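PDB 6FTH: extracellular solute-binding protein, family 1 from Bifidobacterium longum subsp. infantis, which probably binds human milk oligosaccharides outside the cell and delivers them to an ABC transporter for uptake. Local coordinates for residues Thr233-Thr247 against Leu503-Asp515. Numbering follows the deposited sequence.
Sequences TGFYAKNGVVKSFLT and LQENVKIWQKWYD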
loop_
_atom_site.group_PDB
_atom_site.type_symbol
_atom_site.label_atom_id
_atom_site.label_comp_id
_atom_site.label_asym_id
_atom_site.label_seq_id
_atom_site.Cartn_x
_atom_site.Cartn_y
_atom_site.Cartn_z
ATOM N N THR A 233 -0.459 -9.895 -7.439
ATOM C CA THR A 233 -0.981 -11.148 -7.964
ATOM C C THR A 233 -0.037 -11.838 -8.934
ATOM O O THR A 233 -0.399 -12.875 -9.500
ATOM C CB THR A 233 -2.371 -10.953 -8.595
ATOM O OG1 THR A 233 -2.309 -10.110 -9.750
ATOM C CG2 THR A 233 -3.329 -10.329 -7.579
ATOM N N GLY A 234 1.178 -11.327 -9.112
ATOM C CA GLY A 234 2.207 -12.028 -9.836
ATOM C C GLY A 234 2.566 -11.480 -11.206
ATOM O O GLY A 234 3.199 -12.201 -11.978
ATOM N N PHE A 235 2.208 -10.241 -11.515
ATOM C CA PHE A 235 2.453 -9.666 -12.841
ATOM C C PHE A 235 3.419 -8.492 -12.793
ATOM O O PHE A 235 3.554 -7.808 -11.772
ATOM C CB PHE A 235 1.137 -9.256 -13.506
ATOM C CG PHE A 235 0.186 -10.405 -13.610
ATOM C CD1 PHE A 235 0.301 -11.320 -14.637
ATOM C CD2 PHE A 235 -0.719 -10.662 -12.584
ATOM C CE1 PHE A 235 -0.516 -12.439 -14.687
ATOM C CE2 PHE A 235 -1.540 -11.773 -12.628
ATOM C CZ PHE A 235 -1.444 -12.661 -13.677
ATOM N N TYR A 236 4.101 -8.282 -13.921
ATOM C CA TYR A 236 5.010 -7.165 -14.080
ATOM C C TYR A 236 5.024 -6.760 -15.539
ATOM O O TYR A 236 4.419 -7.412 -16.388
ATOM C CB TYR A 236 6.427 -7.491 -13.627
ATOM C CG TYR A 236 7.217 -8.449 -14.479
ATOM C CD1 TYR A 236 7.000 -9.823 -14.388
ATOM C CD2 TYR A 236 8.219 -7.987 -15.321
ATOM C CE1 TYR A 236 7.735 -10.702 -15.140
ATOM C CE2 TYR A 236 8.947 -8.856 -16.089
ATOM C CZ TYR A 236 8.716 -10.220 -15.984
ATOM O OH TYR A 236 9.440 -11.137 -16.716
ATOM N N ALA A 237 5.712 -5.664 -15.818
ATOM C CA ALA A 237 5.900 -5.210 -17.190
ATOM C C ALA A 237 7.356 -4.832 -17.400
ATOM O O ALA A 237 8.036 -4.370 -16.482
ATOM C CB ALA A 237 5.020 -4.010 -17.537
ATOM N N LYS A 238 7.828 -5.031 -18.625
ATOM C CA LYS A 238 9.139 -4.540 -19.018
ATOM C C LYS A 238 9.071 -4.206 -20.497
ATOM O O LYS A 238 8.569 -5.010 -21.282
ATOM C CB LYS A 238 10.207 -5.615 -18.774
ATOM C CG LYS A 238 11.475 -5.118 -18.151
ATOM C CD LYS A 238 12.543 -6.204 -18.119
ATOM C CE LYS A 238 12.657 -6.845 -16.749
ATOM N NZ LYS A 238 13.910 -7.654 -16.687
ATOM N N ASN A 239 9.537 -3.014 -20.867
ATOM C CA ASN A 239 9.541 -2.606 -22.273
ATOM C C ASN A 239 8.146 -2.667 -22.879
ATOM O O ASN A 239 7.987 -2.960 -24.065
ATOM C CB ASN A 239 10.478 -3.483 -23.109
ATOM C CG ASN A 239 11.818 -3.670 -22.475
ATOM O OD1 ASN A 239 12.220 -4.800 -22.143
ATOM N ND2 ASN A 239 12.507 -2.585 -22.285
ATOM N N GLY A 240 7.111 -2.389 -22.089
ATOM C CA GLY A 240 5.732 -2.379 -22.567
ATOM C C GLY A 240 5.098 -3.745 -22.730
ATOM O O GLY A 240 3.995 -3.838 -23.287
ATOM N N VAL A 241 5.762 -4.793 -22.247
ATOM C CA VAL A 241 5.307 -6.175 -22.370
ATOM C C VAL A 241 4.984 -6.677 -20.972
ATOM O O VAL A 241 5.845 -6.645 -20.079
ATOM C CB VAL A 241 6.369 -7.060 -23.040
ATOM C CG1 VAL A 241 5.874 -8.485 -23.208
ATOM C CG2 VAL A 241 6.812 -6.462 -24.390
ATOM N N VAL A 242 3.757 -7.153 -20.785
ATOM C CA VAL A 242 3.323 -7.704 -19.507
ATOM C C VAL A 242 3.673 -9.181 -19.447
ATOM O O VAL A 242 3.456 -9.928 -20.419
ATOM C CB VAL A 242 1.814 -7.484 -19.329
ATOM C CG1 VAL A 242 1.328 -8.267 -18.116
ATOM C CG2 VAL A 242 1.507 -5.988 -19.167
ATOM N N LYS A 243 4.194 -9.611 -18.299
ATOM C CA LYS A 243 4.524 -10.998 -18.037
ATOM C C LYS A 243 4.114 -11.347 -16.612
ATOM O O LYS A 243 3.809 -10.477 -15.797
ATOM C CB LYS A 243 6.009 -11.266 -18.284
ATOM C CG LYS A 243 6.423 -10.924 -19.718
ATOM C CD LYS A 243 7.890 -11.059 -19.918
ATOM C CE LYS A 243 8.240 -10.838 -21.384
ATOM N NZ LYS A 243 9.700 -11.079 -21.611
ATOM N N SER A 244 4.103 -12.643 -16.319
ATOM C CA SER A 244 4.006 -13.094 -14.938
ATOM C C SER A 244 5.374 -13.490 -14.421
ATOM O O SER A 244 6.107 -14.229 -15.074
ATOM C CB SER A 244 3.065 -14.287 -14.788
ATOM O OG SER A 244 3.036 -14.738 -13.423
ATOM N N PHE A 245 5.715 -13.014 -13.224
ATOM C CA PHE A 245 6.958 -13.471 -12.642
ATOM C C PHE A 245 6.828 -14.830 -11.971
ATOM O O PHE A 245 7.849 -15.406 -11.599
ATOM C CB PHE A 245 7.589 -12.433 -11.700
ATOM C CG PHE A 245 6.733 -12.011 -10.517
ATOM C CD1 PHE A 245 6.528 -12.849 -9.425
ATOM C CD2 PHE A 245 6.238 -10.722 -10.459
ATOM C CE1 PHE A 245 5.785 -12.425 -8.339
ATOM C CE2 PHE A 245 5.476 -10.284 -9.373
ATOM C CZ PHE A 245 5.274 -11.135 -8.296
ATOM N N LEU A 246 5.616 -15.371 -11.862
ATOM C CA LEU A 246 5.410 -16.610 -11.122
ATOM C C LEU A 246 6.119 -17.782 -11.767
ATOM O O LEU A 246 6.406 -18.764 -11.081
ATOM C CB LEU A 246 3.917 -16.916 -11.028
ATOM C CG LEU A 246 3.081 -15.911 -10.247
ATOM C CD1 LEU A 246 1.602 -16.297 -10.314
ATOM C CD2 LEU A 246 3.525 -15.811 -8.793
ATOM N N THR A 247 6.405 -17.710 -13.069
ATOM C CA THR A 247 7.097 -18.764 -13.803
ATOM C C THR A 247 8.442 -18.294 -14.346
ATOM O O THR A 247 9.004 -18.917 -15.257
ATOM C CB THR A 247 6.215 -19.298 -14.945
ATOM O OG1 THR A 247 5.885 -18.218 -15.822
ATOM C CG2 THR A 247 4.950 -19.906 -14.405
ATOM N N LEU A 503 -2.971 -19.170 -16.019
ATOM C CA LEU A 503 -1.990 -18.088 -15.881
ATOM C C LEU A 503 -1.799 -17.320 -17.182
ATOM O O LEU A 503 -1.740 -16.085 -17.166
ATOM C CB LEU A 503 -0.653 -18.624 -15.381
ATOM C CG LEU A 503 0.431 -17.567 -15.173
ATOM C CD1 LEU A 503 -0.028 -16.583 -14.154
ATOM C CD2 LEU A 503 1.729 -18.202 -14.721
ATOM N N GLN A 504 -1.686 -18.026 -18.311
ATOM C CA GLN A 504 -1.391 -17.331 -19.568
ATOM C C GLN A 504 -2.586 -16.532 -20.066
ATOM O O GLN A 504 -2.403 -15.505 -20.739
ATOM C CB GLN A 504 -0.899 -18.299 -20.635
ATOM C CG GLN A 504 0.344 -19.033 -20.274
ATOM C CD GLN A 504 1.420 -18.103 -19.821
ATOM O OE1 GLN A 504 1.660 -17.066 -20.439
ATOM N NE2 GLN A 504 2.050 -18.433 -18.704
ATOM N N GLU A 505 -3.813 -16.957 -19.737
ATOM C CA GLU A 505 -4.980 -16.127 -19.985
ATOM C C GLU A 505 -4.887 -14.839 -19.178
ATOM O O GLU A 505 -5.175 -13.744 -19.677
ATOM C CB GLU A 505 -6.257 -16.895 -19.615
ATOM C CG GLU A 505 -7.542 -16.081 -19.801
ATOM C CD GLU A 505 -8.809 -16.867 -19.452
ATOM O OE1 GLU A 505 -8.744 -17.752 -18.552
ATOM O OE2 GLU A 505 -9.862 -16.584 -20.076
ATOM N N ASN A 506 -4.486 -14.958 -17.913
ATOM C CA ASN A 506 -4.358 -13.777 -17.070
ATOM C C ASN A 506 -3.290 -12.825 -17.610
ATOM O O ASN A 506 -3.479 -11.607 -17.603
ATOM C CB ASN A 506 -4.021 -14.203 -15.631
ATOM C CG ASN A 506 -5.220 -14.700 -14.856
ATOM O OD1 ASN A 506 -6.247 -15.022 -15.418
ATOM N ND2 ASN A 506 -5.096 -14.711 -13.532
ATOM N N VAL A 507 -2.147 -13.362 -18.066
ATOM C CA VAL A 507 -1.125 -12.503 -18.667
ATOM C C VAL A 507 -1.704 -11.716 -19.836
ATOM O O VAL A 507 -1.508 -10.498 -19.950
ATOM C CB VAL A 507 0.100 -13.333 -19.088
ATOM C CG1 VAL A 507 1.039 -12.466 -19.883
ATOM C CG2 VAL A 507 0.799 -13.916 -17.866
ATOM N N LYS A 508 -2.424 -12.403 -20.722
ATOM C CA LYS A 508 -2.972 -11.740 -21.894
ATOM C C LYS A 508 -4.021 -10.692 -21.516
ATOM O O LYS A 508 -4.091 -9.626 -22.144
ATOM C CB LYS A 508 -3.526 -12.806 -22.839
ATOM C CG LYS A 508 -4.056 -12.286 -24.164
ATOM C CD LYS A 508 -4.039 -13.361 -25.308
ATOM C CE LYS A 508 -4.743 -14.595 -24.888
ATOM N NZ LYS A 508 -4.910 -15.493 -26.045
ATOM N N ILE A 509 -4.856 -10.975 -20.494
ATOM C CA ILE A 509 -5.826 -9.996 -20.010
ATOM C C ILE A 509 -5.126 -8.745 -19.494
ATOM O O ILE A 509 -5.496 -7.619 -19.850
ATOM C CB ILE A 509 -6.728 -10.627 -18.932
ATOM C CG1 ILE A 509 -7.693 -11.611 -19.601
ATOM C CG2 ILE A 509 -7.470 -9.555 -18.153
ATOM C CD1 ILE A 509 -8.500 -12.473 -18.603
ATOM N N TRP A 510 -4.065 -8.923 -18.692
ATOM C CA TRP A 510 -3.354 -7.761 -18.175
ATOM C C TRP A 510 -2.660 -7.009 -19.301
ATOM O O TRP A 510 -2.638 -5.775 -19.299
ATOM C CB TRP A 510 -2.362 -8.156 -17.077
ATOM C CG TRP A 510 -3.014 -8.245 -15.738
ATOM C CD1 TRP A 510 -3.196 -9.366 -14.988
ATOM C CD2 TRP A 510 -3.560 -7.149 -14.980
ATOM N NE1 TRP A 510 -3.831 -9.032 -13.806
ATOM C CE2 TRP A 510 -4.075 -7.687 -13.792
ATOM C CE3 TRP A 510 -3.681 -5.777 -15.206
ATOM C CZ2 TRP A 510 -4.683 -6.901 -12.809
ATOM C CZ3 TRP A 510 -4.298 -4.990 -14.229
ATOM C CH2 TRP A 510 -4.791 -5.561 -13.050
ATOM N N GLN A 511 -2.090 -7.723 -20.277
ATOM C CA GLN A 511 -1.487 -7.021 -21.407
ATOM C C GLN A 511 -2.518 -6.167 -22.128
ATOM O O GLN A 511 -2.232 -5.033 -22.530
ATOM C CB GLN A 511 -0.858 -7.998 -22.392
ATOM C CG GLN A 511 -0.214 -7.321 -23.597
ATOM C CD GLN A 511 1.165 -6.748 -23.292
ATOM O OE1 GLN A 511 2.113 -7.497 -23.035
ATOM N NE2 GLN A 511 1.289 -5.425 -23.363
ATOM N N LYS A 512 -3.709 -6.713 -22.347
ATOM C CA LYS A 512 -4.747 -5.980 -23.065
ATOM C C LYS A 512 -5.107 -4.689 -22.349
ATOM O O LYS A 512 -5.160 -3.622 -22.965
ATOM C CB LYS A 512 -5.986 -6.862 -23.212
ATOM C CG LYS A 512 -7.137 -6.160 -23.925
ATOM C CD LYS A 512 -8.320 -7.058 -24.114
ATOM C CE LYS A 512 -9.006 -7.317 -22.814
ATOM N NZ LYS A 512 -10.267 -8.128 -22.956
ATOM N N TRP A 513 -5.391 -4.764 -21.054
ATOM C CA TRP A 513 -5.805 -3.551 -20.344
ATOM C C TRP A 513 -4.638 -2.592 -20.166
ATOM O O TRP A 513 -4.807 -1.370 -20.258
ATOM C CB TRP A 513 -6.438 -3.913 -19.012
ATOM C CG TRP A 513 -7.773 -4.544 -19.231
ATOM C CD1 TRP A 513 -8.083 -5.868 -19.123
ATOM C CD2 TRP A 513 -8.948 -3.893 -19.722
ATOM N NE1 TRP A 513 -9.398 -6.082 -19.498
ATOM C CE2 TRP A 513 -9.940 -4.886 -19.882
ATOM C CE3 TRP A 513 -9.257 -2.568 -20.050
ATOM C CZ2 TRP A 513 -11.235 -4.583 -20.313
ATOM C CZ3 TRP A 513 -10.545 -2.271 -20.489
ATOM C CH2 TRP A 513 -11.515 -3.280 -20.618
ATOM N N TYR A 514 -3.440 -3.128 -19.934
ATOM C CA TYR A 514 -2.262 -2.272 -19.919
ATOM C C TYR A 514 -2.149 -1.484 -21.221
ATOM O O TYR A 514 -1.893 -0.273 -21.215
ATOM C CB TYR A 514 -1.046 -3.150 -19.687
ATOM C CG TYR A 514 0.272 -2.467 -19.835
ATOM C CD1 TYR A 514 0.868 -1.787 -18.767
ATOM C CD2 TYR A 514 0.949 -2.528 -21.031
ATOM C CE1 TYR A 514 2.108 -1.164 -18.907
ATOM C CE2 TYR A 514 2.183 -1.926 -21.180
ATOM C CZ TYR A 514 2.768 -1.243 -20.113
ATOM O OH TYR A 514 4.007 -0.638 -20.296
ATOM N N ASP A 515 -2.340 -2.154 -22.350
ATOM C CA ASP A 515 -2.263 -1.479 -23.648
ATOM C C ASP A 515 -3.362 -0.426 -23.790
ATOM O O ASP A 515 -3.103 0.700 -24.224
ATOM C CB ASP A 515 -2.353 -2.510 -24.778
ATOM C CG ASP A 515 -1.119 -3.367 -24.900
ATOM O OD1 ASP A 515 -0.076 -3.032 -24.301
ATOM O OD2 ASP A 515 -1.188 -4.386 -25.607
HETATM O O HOH W 1 -4.553 -10.236 -11.324
HETATM O O HOH W 2 2.295 -10.200 -22.936
HETATM O O HOH W 3 3.932 -16.852 -17.289
#
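The amide of Gln-511 bonds to the hairpin backbone with both of its ends. Its OE1 accepts from Val-242 N at 2.8 Å, with the donor above the carbonyl plane, while NE2 gives a nearly straight bond of 3.1 Å to Gly-240 O. The bend at chi2 (80°) brings the amide back to the strand. NE2 also donates to Asp-515 OD1, one helical turn on, and the three bonds together set which way round the amide lies. A water donates to both Gln-511 OE1 and Val-242 O. A leucine in its place would probably leave Val-242 N without its acceptor and Gly-240 O with Lys-519 but not the amide, and weaken the hold of the helix on the turn.

Beside these bonds, Val-242 lays CG2 over the face of the Tyr-514 ring, 4.2 Å from its centroid, a CH-pi contact, and sets CG1 against Trp-510 CB. Phe-235 takes Trp-510 CD1 over the centre of one face, 3.6 Å above its plane, the two rings inclined at 41°; Val-507 CG2 meets its edge. Tyr-514 OH bonds to Val-445 O. This is a two-stranded antiparallel beta-hairpin with a type I' turn, packed by one face on the C-terminal helix 503-518.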